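Local coordinates for protein putative TIM-barrel metal-dependent hydrolase (Mycobacterium avium subsp. paratuberculosis S397, PDB 4DZI) that probably catalyses a metal-dependent hydrolysis as a TIM-barrel amidohydrolase, its active site holding two metal ions, here cadmium, at residues Ile10-His15 / Lys350-Ser355; Ala138-Val143 / Ser170-Thr175; Val367-Glu372 / Lys383-Asn388. All blocks are in the same frame, centred on the assembly; numbering follows the deposited sequence.

Contact 1. Residues Ile10-His15 / Lys350-Ser355; sequences IDVDNH and KILFGS. With CD (cadmium ion), chain Q.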
ATOM      1  N   ILE C  10       5.082 -26.560 -17.680  1.00 12.89           N
ATOM      2  CA  ILE C  10       6.085 -26.261 -16.673  1.00 10.20           C
ATOM      3  C   ILE C  10       5.334 -25.384 -15.649  1.00 15.66           C
ATOM      4  O   ILE C  10       4.893 -24.312 -15.999  1.00 14.84           O
ATOM      5  CB  ILE C  10       7.246 -25.449 -17.274  1.00 14.32           C
ATOM      6  CG1 ILE C  10       7.838 -26.173 -18.497  1.00 18.37           C
ATOM      7  CG2 ILE C  10       8.291 -25.117 -16.186  1.00 13.54           C
ATOM      8  CD1 ILE C  10       8.572 -27.447 -18.179  1.00 21.35           C
ATOM      9  N   ASP C  11       5.151 -25.883 -14.437  1.00 12.24           N
ATOM     10  CA  ASP C  11       4.331 -25.215 -13.401  1.00 13.73           C
ATOM     11  C   ASP C  11       5.270 -24.481 -12.458  1.00 13.87           C
ATOM     12  O   ASP C  11       6.054 -25.126 -11.733  1.00 12.99           O
ATOM     13  CB  ASP C  11       3.553 -26.305 -12.648  1.00 11.81           C
ATOM     14  CG  ASP C  11       2.433 -25.745 -11.788  1.00 15.73           C
ATOM     15  OD1 ASP C  11       2.577 -24.595 -11.335  1.00 13.82           O
ATOM     16  OD2 ASP C  11       1.423 -26.462 -11.551  1.00 14.61           O
ATOM     17  N   VAL C  12       5.233 -23.139 -12.437  1.00 11.64           N
ATOM     18  CA  VAL C  12       6.209 -22.410 -11.613  1.00 10.81           C
ATOM     19  C   VAL C  12       5.770 -22.245 -10.150  1.00  9.08           C
ATOM     20  O   VAL C  12       6.475 -21.630  -9.349  1.00 11.60           O
ATOM     21  CB  VAL C  12       6.586 -21.031 -12.212  1.00 11.33           C
ATOM     22  CG1 VAL C  12       7.045 -21.183 -13.692  1.00 12.58           C
ATOM     23  CG2 VAL C  12       5.438 -20.026 -12.103  1.00 14.42           C
ATOM     24  N   ASP C  13       4.624 -22.817  -9.793  1.00 12.00           N
ATOM     25  CA  ASP C  13       4.180 -22.684  -8.397  1.00 10.89           C
ATOM     26  C   ASP C  13       3.597 -23.992  -7.922  1.00  9.91           C
ATOM     27  O   ASP C  13       2.407 -24.273  -8.113  1.00 13.01           O
ATOM     28  CB  ASP C  13       3.104 -21.606  -8.244  1.00  9.17           C
ATOM     29  CG  ASP C  13       2.846 -21.255  -6.802  1.00 12.06           C
ATOM     30  OD1 ASP C  13       3.435 -21.906  -5.889  1.00 11.92           O
ATOM     31  OD2 ASP C  13       2.009 -20.345  -6.595  1.00 13.53           O
ATOM     32  N   ASN C  14       4.465 -24.771  -7.267  1.00 10.64           N
ATOM     33  CA  ASN C  14       4.001 -25.975  -6.586  1.00 11.29           C
ATOM     34  C   ASN C  14       4.588 -25.992  -5.189  1.00 10.42           C
ATOM     35  O   ASN C  14       5.571 -25.327  -4.907  1.00 12.25           O
ATOM     36  CB  ASN C  14       4.459 -27.235  -7.354  1.00 13.94           C
ATOM     37  CG  ASN C  14       3.374 -27.855  -8.224  1.00 16.37           C
ATOM     38  OD1 ASN C  14       3.278 -29.094  -8.307  1.00 16.82           O
ATOM     39  ND2 ASN C  14       2.622 -27.032  -8.952  1.00 15.23           N
ATOM     40  N   HIS C  15       3.934 -26.726  -4.283  1.00 12.20           N
ATOM     41  CA  HIS C  15       4.433 -26.857  -2.905  1.00 10.43           C
ATOM     42  C   HIS C  15       4.618 -28.279  -2.410  1.00 12.35           C
ATOM     43  O   HIS C  15       3.963 -29.195  -2.888  1.00 12.44           O
ATOM     44  CB  HIS C  15       3.489 -26.100  -1.940  1.00 11.13           C
ATOM     45  CG  HIS C  15       3.496 -24.619  -2.170  1.00 11.86           C
ATOM     46  ND1 HIS C  15       4.429 -23.826  -1.627  1.00 13.29           N
ATOM     47  CD2 HIS C  15       2.707 -23.806  -2.983  1.00 13.74           C
ATOM     48  CE1 HIS C  15       4.246 -22.556  -2.041  1.00  8.32           C
ATOM     49  NE2 HIS C  15       3.200 -22.532  -2.865  1.00 11.27           N
ATOM     50  N   LYS C 350       6.291 -12.534 -20.491  1.00 12.34           N
ATOM     51  CA  LYS C 350       6.612 -12.467 -19.077  1.00 13.47           C
ATOM     52  C   LYS C 350       5.539 -13.091 -18.184  1.00 12.61           C
ATOM     53  O   LYS C 350       5.683 -13.086 -16.945  1.00 15.69           O
ATOM     54  CB  LYS C 350       6.847 -10.996 -18.672  1.00 14.26           C
ATOM     55  CG  LYS C 350       8.160 -10.453 -19.258  1.00 17.77           C
ATOM     56  CD  LYS C 350       9.341 -11.341 -18.875  1.00 18.13           C
ATOM     57  CE  LYS C 350      10.665 -10.600 -18.917  1.00 28.71           C
ATOM     58  NZ  LYS C 350      11.207 -10.602 -20.291  1.00 31.24           N
ATOM     59  N   ILE C 351       4.488 -13.635 -18.798  1.00 10.21           N
ATOM     60  CA  ILE C 351       3.378 -14.219 -18.027  1.00 12.17           C
ATOM     61  C   ILE C 351       3.638 -15.713 -17.821  1.00 12.92           C
ATOM     62  O   ILE C 351       3.873 -16.443 -18.787  1.00 17.44           O
ATOM     63  CB  ILE C 351       2.044 -13.993 -18.749  1.00 13.09           C
ATOM     64  CG1 ILE C 351       1.750 -12.493 -18.833  1.00 14.57           C
ATOM     65  CG2 ILE C 351       0.909 -14.715 -18.042  1.00 11.65           C
ATOM     66  CD1 ILE C 351       0.463 -12.193 -19.595  1.00 17.60           C
ATOM     67  N   LEU C 352       3.628 -16.132 -16.558  1.00 11.39           N
ATOM     68  CA  LEU C 352       3.869 -17.528 -16.228  1.00 13.90           C
ATOM     69  C   LEU C 352       2.671 -18.256 -15.674  1.00 17.63           C
ATOM     70  O   LEU C 352       1.989 -17.787 -14.751  1.00 14.84           O
ATOM     71  CB  LEU C 352       4.998 -17.631 -15.198  1.00 12.25           C
ATOM     72  CG  LEU C 352       6.380 -17.119 -15.605  1.00 12.43           C
ATOM     73  CD1 LEU C 352       7.367 -17.080 -14.458  1.00 13.88           C
ATOM     74  CD2 LEU C 352       6.901 -18.055 -16.700  1.00 15.57           C
ATOM     75  N   PHE C 353       2.437 -19.461 -16.170  1.00 13.65           N
ATOM     76  CA  PHE C 353       1.518 -20.368 -15.497  1.00 11.99           C
ATOM     77  C   PHE C 353       2.072 -20.955 -14.197  1.00 12.29           C
ATOM     78  O   PHE C 353       3.177 -21.509 -14.167  1.00 11.94           O
ATOM     79  CB  PHE C 353       1.132 -21.486 -16.473  1.00 13.62           C
ATOM     80  CG  PHE C 353       0.798 -22.787 -15.815  1.00 17.94           C
ATOM     81  CD1 PHE C 353      -0.342 -22.933 -15.035  1.00 15.43           C
ATOM     82  CD2 PHE C 353       1.641 -23.878 -15.994  1.00 15.89           C
ATOM     83  CE1 PHE C 353      -0.637 -24.163 -14.449  1.00 14.72           C
ATOM     84  CE2 PHE C 353       1.362 -25.101 -15.403  1.00 21.00           C
ATOM     85  CZ  PHE C 353       0.209 -25.254 -14.660  1.00 14.44           C
ATOM     86  N   GLY C 354       1.302 -20.789 -13.117  1.00 13.73           N
ATOM     87  CA  GLY C 354       1.624 -21.453 -11.843  1.00 12.75           C
ATOM     88  C   GLY C 354       0.275 -21.842 -11.219  1.00 17.67           C
ATOM     89  O   GLY C 354      -0.664 -21.051 -11.220  1.00 18.91           O
ATOM     90  N   SER C 355       0.169 -23.057 -10.701  1.00 12.39           N
ATOM     91  CA  SER C 355      -1.102 -23.550 -10.177  1.00 11.98           C
ATOM     92  C   SER C 355      -1.237 -23.429  -8.654  1.00 13.26           C
ATOM     93  O   SER C 355      -2.368 -23.408  -8.143  1.00 16.05           O
ATOM     94  CB  SER C 355      -1.246 -25.046 -10.504  1.00 14.11           C
ATOM     95  OG  SER C 355      -0.247 -25.766  -9.801  1.00 13.16           O
TER
HETATM   96 CD    CD Q 502       2.536 -20.873  -4.132  1.00 12.10          CD
HETATM   97  O   HOH W   1       4.841 -21.640 -16.540  1.00 13.39           O
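V12 and F353 join the two backbones where 10-15, the first barrel strand, turns its corner beside the extended loop 350-355: V12 N gives a nearly straight hydrogen bond to F353 O (3.1 Å, N-H...O 177°), and D13 and G354 come closest, 4.5 Å between their CA atoms. The carboxylate of D11 does most of the polar work. Its CG stands anti to the backbone N (chi1 -166°), which brings both oxygens to S355: OD1 accepts from S355 N at 2.9 Å on its syn side, and OD2 takes the S355 OG hydroxyl at 2.5 Å through its syn lone pair. D13 N reaches the same OD1 from the opposite face of the carboxylate, on the anti side, making an Asx turn at the corner. Three donors thus fix the rotation of this buried group. OD1 also lies over one face of the F353 ring, 4.1 Å above its plane and offset toward the rim, with carboxylate and ring planes 37° apart. A water sits within bonding distance of both I10 O and F353 O, a strand and a loop carbonyl, while V12 CG2 packs on L352 CB at 3.9 Å. G354, without a side chain, lets D13 lie close against the loop. Beyond the corner, D13 binds cadmium through both oxygens, OD1 at 2.2 Å, and H15 through NE2; H230, E293 and D356 complete the site. An Asp-x-His pair ending the first strand, where many amidohydrolases carry His-x-His, backed here by the loop into D356, is consistent with the metal site of this barrel family.

Contact 2. Residues Ala138-Val143 / Ser170-Thr175; sequences ATMASV and SLADPT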
ATOM      1  N   ALA C 138      20.803 -16.629  13.840  1.00 17.51           N
ATOM      2  CA  ALA C 138      19.853 -17.755  13.806  1.00 13.97           C
ATOM      3  C   ALA C 138      19.170 -17.821  12.427  1.00 18.15           C
ATOM      4  O   ALA C 138      18.863 -18.901  11.934  1.00 17.62           O
ATOM      5  CB  ALA C 138      18.801 -17.632  14.912  1.00 15.58           C
ATOM      6  N   THR C 139      18.909 -16.658  11.834  1.00 16.25           N
ATOM      7  CA  THR C 139      18.352 -16.599  10.465  1.00 13.82           C
ATOM      8  C   THR C 139      19.238 -17.344   9.475  1.00 14.42           C
ATOM      9  O   THR C 139      18.772 -18.238   8.764  1.00 15.89           O
ATOM     10  CB  THR C 139      18.180 -15.142   9.966  1.00 16.40           C
ATOM     11  OG1 THR C 139      17.132 -14.509  10.704  1.00 16.50           O
ATOM     12  CG2 THR C 139      17.789 -15.117   8.484  1.00 17.69           C
ATOM     13  N   MET C 140      20.517 -16.987   9.446  1.00 18.23           N
ATOM     14  CA  MET C 140      21.430 -17.579   8.468  1.00 15.77           C
ATOM     15  C   MET C 140      21.624 -19.068   8.712  1.00 16.90           C
ATOM     16  O   MET C 140      21.669 -19.854   7.750  1.00 15.83           O
ATOM     17  CB  MET C 140      22.801 -16.856   8.473  1.00 18.37           C
ATOM     18  CG  MET C 140      22.732 -15.362   8.204  1.00 16.79           C
ATOM     19  SD  MET C 140      21.809 -14.846   6.735  1.00 18.31           S
ATOM     20  CE  MET C 140      22.961 -15.206   5.431  1.00 15.70           C
ATOM     21  N   ALA C 141      21.746 -19.477   9.971  1.00 16.47           N
ATOM     22  CA  ALA C 141      21.927 -20.897  10.257  1.00 17.03           C
ATOM     23  C   ALA C 141      20.671 -21.680   9.925  1.00 18.01           C
ATOM     24  O   ALA C 141      20.745 -22.862   9.523  1.00 16.69           O
ATOM     25  CB  ALA C 141      22.302 -21.106  11.716  1.00 19.26           C
ATOM     26  N   SER C 142      19.510 -21.054  10.120  1.00 15.73           N
ATOM     27  CA  SER C 142      18.268 -21.772   9.925  1.00 12.58           C
ATOM     28  C   SER C 142      17.979 -21.908   8.431  1.00 13.86           C
ATOM     29  O   SER C 142      17.445 -22.920   7.998  1.00 15.22           O
ATOM     30  CB  SER C 142      17.057 -21.079  10.610  1.00 12.44           C
ATOM     31  OG  SER C 142      17.202 -21.048  12.043  1.00 16.48           O
ATOM     32  N   VAL C 143      18.323 -20.874   7.646  1.00 13.00           N
ATOM     33  CA  VAL C 143      18.139 -20.949   6.212  1.00 12.95           C
ATOM     34  C   VAL C 143      19.085 -22.044   5.681  1.00 18.04           C
ATOM     35  O   VAL C 143      18.693 -22.870   4.850  1.00 14.80           O
ATOM     36  CB  VAL C 143      18.407 -19.579   5.549  1.00 13.91           C
ATOM     37  CG1 VAL C 143      18.628 -19.712   4.055  1.00 19.17           C
ATOM     38  CG2 VAL C 143      17.250 -18.615   5.846  1.00 15.63           C
ATOM     39  N   SER C 170      18.761 -15.769   2.490  1.00 15.57           N
ATOM     40  CA  SER C 170      18.549 -14.560   3.269  1.00 15.19           C
ATOM     41  C   SER C 170      19.740 -13.639   3.066  1.00 18.65           C
ATOM     42  O   SER C 170      20.903 -14.063   3.152  1.00 17.39           O
ATOM     43  CB  SER C 170      18.421 -14.850   4.764  1.00 13.11           C
ATOM     44  OG  SER C 170      18.369 -13.607   5.498  1.00 16.86           O
ATOM     45  N   LEU C 171      19.451 -12.365   2.842  1.00 13.78           N
ATOM     46  CA  LEU C 171      20.495 -11.355   2.754  1.00 15.25           C
ATOM     47  C   LEU C 171      20.793 -10.702   4.122  1.00 16.53           C
ATOM     48  O   LEU C 171      21.492  -9.674   4.149  1.00 18.61           O
ATOM     49  CB  LEU C 171      20.071 -10.257   1.779  1.00 17.16           C
ATOM     50  CG  LEU C 171      20.009 -10.725   0.330  1.00 22.19           C
ATOM     51  CD1 LEU C 171      19.316  -9.727  -0.578  1.00 25.95           C
ATOM     52  CD2 LEU C 171      21.422 -10.999  -0.139  1.00 33.29           C
ATOM     53  N   ALA C 172      20.299 -11.273   5.226  1.00 15.41           N
ATOM     54  CA  ALA C 172      20.400 -10.620   6.540  1.00 18.59           C
ATOM     55  C   ALA C 172      21.850 -10.361   6.924  1.00 21.21           C
ATOM     56  O   ALA C 172      22.160  -9.345   7.532  1.00 21.08           O
ATOM     57  CB  ALA C 172      19.667 -11.410   7.627  1.00 14.87           C
ATOM     58  N   ASP C 173      22.729 -11.300   6.592  1.00 18.82           N
ATOM     59  CA  ASP C 173      24.184 -11.083   6.739  1.00 20.42           C
ATOM     60  C   ASP C 173      24.753 -11.246   5.338  1.00 19.82           C
ATOM     61  O   ASP C 173      24.820 -12.379   4.823  1.00 21.43           O
ATOM     62  CB  ASP C 173      24.738 -12.154   7.673  1.00 20.99           C
ATOM     63  CG  ASP C 173      26.276 -12.138   7.777  1.00 28.60           C
ATOM     64  OD1 ASP C 173      26.970 -11.732   6.829  1.00 25.53           O
ATOM     65  OD2 ASP C 173      26.778 -12.577   8.825  1.00 36.01           O
ATOM     66  N   PRO C 174      25.115 -10.130   4.670  1.00 19.25           N
ATOM     67  CA  PRO C 174      25.361 -10.299   3.248  1.00 20.68           C
ATOM     68  C   PRO C 174      26.616 -11.090   2.887  1.00 27.73           C
ATOM     69  O   PRO C 174      26.687 -11.629   1.787  1.00 26.36           O
ATOM     70  CB  PRO C 174      25.499  -8.859   2.733  1.00 25.44           C
ATOM     71  CG  PRO C 174      24.690  -8.059   3.677  1.00 25.26           C
ATOM     72  CD  PRO C 174      24.885  -8.717   5.025  1.00 24.89           C
ATOM     73  N   THR C 175      27.589 -11.154   3.787  1.00 27.53           N
ATOM     74  CA  THR C 175      28.793 -11.955   3.538  1.00 28.53           C
ATOM     75  C   THR C 175      28.449 -13.434   3.638  1.00 24.12           C
ATOM     76  O   THR C 175      28.823 -14.227   2.765  1.00 23.43           O
ATOM     77  CB  THR C 175      29.860 -11.641   4.585  1.00 31.34           C
ATOM     78  OG1 THR C 175      30.317 -10.310   4.367  1.00 33.58           O
ATOM     79  CG2 THR C 175      31.032 -12.604   4.473  1.00 29.85           C
TER
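M140 lays its bent side chain over the turn S170-D173, its CG against D173 CB at 3.8 Å and its methyl CE touching two backbone carbonyl oxygens, 3.3 Å from S170 O and 3.4 Å from D173 O. Bends at chi2 (-51°) and chi3 (-77°) fold the thioether back so that the sulfur, too, faces the turn: SD accepts a weak hydrogen bond from D173 N at 3.7 Å and touches A172 CB. The side chains of M140 and D173 meet at about a right angle. Next to the methionine, T139 sends its methyl across, with CG2 3.4 Å from S170 OG; its hydroxyl instead bonds to D135 O, just ahead of the helix. One turn further along, V143 CG2 closes on S170 CB at 4.1 Å.

This packing sets helix 136-153 against the loop that starts helix 174-186, two successive outer helices of the TIM barrel with strand 163-165 between them in the chain. The loop is shaped by its own side chains. S170 OG, anti to its N, accepts from A172 N at 3.0 Å, forming an ST turn, and D173 is the N-cap of helix 174-186, its OD1 taking a weak bond from T175 N and a further hydrogen bond from R176 N. R206 binds the carbonyls of L171 and A172, while R176 and A177 extend the surface on which M140 rests.

Contact 3. Residues Val367-Glu372 / Lys383-Asn388; sequences VSFTAE and KIMRDN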
ATOM      1  N   VAL C 367      -3.465 -28.014 -15.016  1.00 15.84           N
ATOM      2  CA  VAL C 367      -3.632 -27.614 -16.417  1.00 15.92           C
ATOM      3  C   VAL C 367      -4.955 -26.873 -16.677  1.00 18.23           C
ATOM      4  O   VAL C 367      -5.124 -26.315 -17.760  1.00 19.90           O
ATOM      5  CB  VAL C 367      -3.481 -28.783 -17.425  1.00 15.14           C
ATOM      6  CG1 VAL C 367      -2.061 -29.366 -17.383  1.00 16.81           C
ATOM      7  CG2 VAL C 367      -4.578 -29.831 -17.200  1.00 17.50           C
ATOM      8  N   SER C 368      -5.889 -26.865 -15.718  1.00 19.40           N
ATOM      9  CA  SER C 368      -7.126 -26.074 -15.894  1.00 14.49           C
ATOM     10  C   SER C 368      -6.859 -24.569 -15.983  1.00 16.77           C
ATOM     11  O   SER C 368      -7.759 -23.789 -16.296  1.00 20.82           O
ATOM     12  CB  SER C 368      -8.152 -26.375 -14.793  1.00 21.59           C
ATOM     13  OG  SER C 368      -7.703 -25.867 -13.562  1.00 23.54           O
ATOM     14  N   PHE C 369      -5.619 -24.158 -15.733  1.00 18.42           N
ATOM     15  CA  PHE C 369      -5.244 -22.753 -15.918  1.00 16.58           C
ATOM     16  C   PHE C 369      -5.581 -22.319 -17.349  1.00 20.42           C
ATOM     17  O   PHE C 369      -5.867 -21.160 -17.592  1.00 17.55           O
ATOM     18  CB  PHE C 369      -3.750 -22.594 -15.629  1.00 16.48           C
ATOM     19  CG  PHE C 369      -3.254 -21.167 -15.582  1.00 20.75           C
ATOM     20  CD1 PHE C 369      -2.821 -20.526 -16.737  1.00 21.57           C
ATOM     21  CD2 PHE C 369      -3.155 -20.498 -14.367  1.00 23.64           C
ATOM     22  CE1 PHE C 369      -2.336 -19.241 -16.703  1.00 17.56           C
ATOM     23  CE2 PHE C 369      -2.659 -19.204 -14.323  1.00 21.48           C
ATOM     24  CZ  PHE C 369      -2.251 -18.576 -15.491  1.00 18.70           C
ATOM     25  N   THR C 370      -5.549 -23.245 -18.315  1.00 17.34           N
ATOM     26  CA  THR C 370      -5.811 -22.854 -19.679  1.00 15.28           C
ATOM     27  C   THR C 370      -7.203 -22.272 -19.917  1.00 17.50           C
ATOM     28  O   THR C 370      -7.398 -21.546 -20.913  1.00 17.86           O
ATOM     29  CB  THR C 370      -5.619 -24.030 -20.670  1.00 19.26           C
ATOM     30  OG1 THR C 370      -6.484 -25.104 -20.295  1.00 19.64           O
ATOM     31  CG2 THR C 370      -4.155 -24.555 -20.640  1.00 17.72           C
ATOM     32  N   ALA C 371      -8.141 -22.588 -19.026  1.00 21.01           N
ATOM     33  CA  ALA C 371      -9.487 -22.017 -19.104  1.00 26.11           C
ATOM     34  C   ALA C 371      -9.429 -20.481 -19.071  1.00 18.22           C
ATOM     35  O   ALA C 371     -10.325 -19.825 -19.617  1.00 26.94           O
ATOM     36  CB  ALA C 371     -10.392 -22.559 -17.986  1.00 26.53           C
ATOM     37  N   GLU C 372      -8.371 -19.924 -18.464  1.00 20.00           N
ATOM     38  CA  GLU C 372      -8.197 -18.463 -18.350  1.00 23.64           C
ATOM     39  C   GLU C 372      -7.503 -17.838 -19.558  1.00 22.77           C
ATOM     40  O   GLU C 372      -7.282 -16.620 -19.583  1.00 19.85           O
ATOM     41  CB  GLU C 372      -7.382 -18.106 -17.098  1.00 20.15           C
ATOM     42  CG  GLU C 372      -7.756 -18.880 -15.843  1.00 23.29           C
ATOM     43  CD  GLU C 372      -9.239 -18.781 -15.548  1.00 31.27           C
ATOM     44  OE1 GLU C 372      -9.882 -17.838 -16.055  1.00 29.52           O
ATOM     45  OE2 GLU C 372      -9.760 -19.645 -14.824  1.00 31.94           O
ATOM     46  N   LYS C 383       3.564 -20.421 -24.772  1.00 15.60           N
ATOM     47  CA  LYS C 383       4.542 -19.631 -24.042  1.00 14.93           C
ATOM     48  C   LYS C 383       4.155 -19.585 -22.578  1.00 13.45           C
ATOM     49  O   LYS C 383       4.985 -19.806 -21.697  1.00 11.82           O
ATOM     50  CB  LYS C 383       4.621 -18.179 -24.549  1.00 14.48           C
ATOM     51  CG  LYS C 383       5.195 -18.057 -25.953  1.00 17.89           C
ATOM     52  CD  LYS C 383       5.236 -16.592 -26.348  1.00 18.40           C
ATOM     53  CE  LYS C 383       6.066 -16.464 -27.629  1.00 31.70           C
ATOM     54  NZ  LYS C 383       6.367 -15.055 -28.010  1.00 43.00           N
ATOM     55  N   ILE C 384       2.892 -19.256 -22.320  1.00 13.41           N
ATOM     56  CA  ILE C 384       2.424 -19.083 -20.935  1.00 14.04           C
ATOM     57  C   ILE C 384       2.491 -20.392 -20.142  1.00 16.78           C
ATOM     58  O   ILE C 384       2.904 -20.420 -18.963  1.00 11.56           O
ATOM     59  CB  ILE C 384       1.001 -18.515 -20.938  1.00 13.52           C
ATOM     60  CG1 ILE C 384       1.063 -17.063 -21.455  1.00 15.98           C
ATOM     61  CG2 ILE C 384       0.409 -18.523 -19.537  1.00 16.29           C
ATOM     62  CD1 ILE C 384      -0.307 -16.476 -21.715  1.00 17.51           C
ATOM     63  N   MET C 385       2.118 -21.489 -20.792  1.00 14.97           N
ATOM     64  CA  MET C 385       2.103 -22.786 -20.104  1.00 12.31           C
ATOM     65  C   MET C 385       3.422 -23.534 -20.005  1.00 17.25           C
ATOM     66  O   MET C 385       3.552 -24.472 -19.219  1.00 15.70           O
ATOM     67  CB  MET C 385       1.073 -23.708 -20.783  1.00 16.07           C
ATOM     68  CG  MET C 385      -0.360 -23.193 -20.757  1.00 14.09           C
ATOM     69  SD  MET C 385      -1.029 -22.903 -19.087  1.00 15.41           S
ATOM     70  CE  MET C 385      -1.071 -24.538 -18.378  1.00 13.70           C
ATOM     71  N   ARG C 386       4.401 -23.126 -20.796  1.00 12.79           N
ATOM     72  CA  ARG C 386       5.644 -23.871 -20.847  1.00 11.32           C
ATOM     73  C   ARG C 386       6.889 -23.048 -21.170  1.00 10.67           C
ATOM     74  O   ARG C 386       7.851 -23.037 -20.418  1.00 13.96           O
ATOM     75  CB  ARG C 386       5.470 -24.973 -21.890  1.00 18.37           C
ATOM     76  CG  ARG C 386       6.703 -25.812 -22.058  1.00 17.13           C
ATOM     77  CD  ARG C 386       6.469 -26.892 -23.086  1.00 17.56           C
ATOM     78  NE  ARG C 386       7.756 -27.553 -23.216  1.00 17.01           N
ATOM     79  CZ  ARG C 386       8.210 -28.541 -22.439  1.00 28.69           C
ATOM     80  NH1 ARG C 386       7.460 -29.092 -21.482  1.00 21.58           N
ATOM     81  NH2 ARG C 386       9.447 -28.991 -22.624  1.00 26.68           N
ATOM     82  N   ASP C 387       6.896 -22.354 -22.311  1.00 13.65           N
ATOM     83  CA  ASP C 387       8.185 -21.835 -22.742  1.00 14.73           C
ATOM     84  C   ASP C 387       8.669 -20.576 -22.034  1.00 15.23           C
ATOM     85  O   ASP C 387       9.883 -20.334 -21.941  1.00 15.91           O
ATOM     86  CB  ASP C 387       8.182 -21.663 -24.240  1.00 17.80           C
ATOM     87  CG  ASP C 387       8.179 -23.009 -24.948  1.00 31.60           C
ATOM     88  OD1 ASP C 387       8.903 -23.915 -24.495  1.00 28.70           O
ATOM     89  OD2 ASP C 387       7.461 -23.165 -25.930  1.00 26.91           O
ATOM     90  N   ASN C 388       7.752 -19.753 -21.523  1.00 13.66           N
ATOM     91  CA  ASN C 388       8.241 -18.595 -20.794  1.00 15.35           C
ATOM     92  C   ASN C 388       9.018 -19.014 -19.550  1.00 11.89           C
ATOM     93  O   ASN C 388       9.971 -18.361 -19.168  1.00 14.59           O
ATOM     94  CB  ASN C 388       7.085 -17.712 -20.346  1.00 12.78           C
ATOM     95  CG  ASN C 388       6.416 -17.009 -21.520  1.00 16.00           C
ATOM     96  OD1 ASN C 388       6.976 -16.912 -22.611  1.00 16.84           O
ATOM     97  ND2 ASN C 388       5.218 -16.513 -21.295  1.00 13.95           N
TER
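Apolar and sulfur contacts carry the meeting of the 3-10 turns of 367-372 with helix 383-388, and M385 supplies most of them. The Met-aromatic pair comes first: M385 SD lies obliquely beside the F369 ring, 5.0 Å from its centroid and 64° off the ring normal, with CD1 as the nearest ring atom at 3.8 Å. Bends at chi2 (-59°) and chi3 (-65°) curl the methionine so that its sulfur and methyl both lead toward the 3-10 segment.

Methyl packing follows. T370 CG2 meets M385 CE at 3.8 Å and SD at 3.9 Å, its side chain crossing that of M385 at about a right angle. The methyl CE also comes to 4.5 Å from V367 CA. Beside the sulfur, on the same side of the ring plane, I384 CG2 approaches F369 CE1 at 4.0 Å, also obliquely to the ring. Two neighbouring residues of the helix thus take up the phenylalanine along CD1 and CE1.

Backbone bonds shape each segment separately. The 367-372 piece repeats the i to i+3 bonds of a 3-10 helix, such as E372 N to F369 O, whereas N388 N bonds to K383 O at 2.8 Å, five residues back, a wider pi-type turn within the helix.

Around this patch, F353, earlier in the same connection between helices 339-346 and 378-393, packs edge-to-face with F369 and touches M385. V367 and M385 both rest on V9 of strand 9-15, and a salt bridge from R386 to E116 ties helix 378-393 to strand 115-121.

In the fold
Contacts 1 and 3 are neighbours on the same side of the chain's centre, 8 Å between their centres, and they touch: F353 packs on both segments of contact 3, and backbone atoms of I351 and F353 probably hydrogen-bond to helix 378-393. Along the chain they come in series, with contact 1 linking the first strand to the loop before D356 and contact 3 following. Contact 2 lies within the long excursion closed by contact 1, on the opposite side of the centre, about 27 Å from contact 1 and 35 Å from contact 3 between centres. The cadmium-bearing strand is therefore backed by the chain's C-terminal part, while contact 2 joins outer barrel helices.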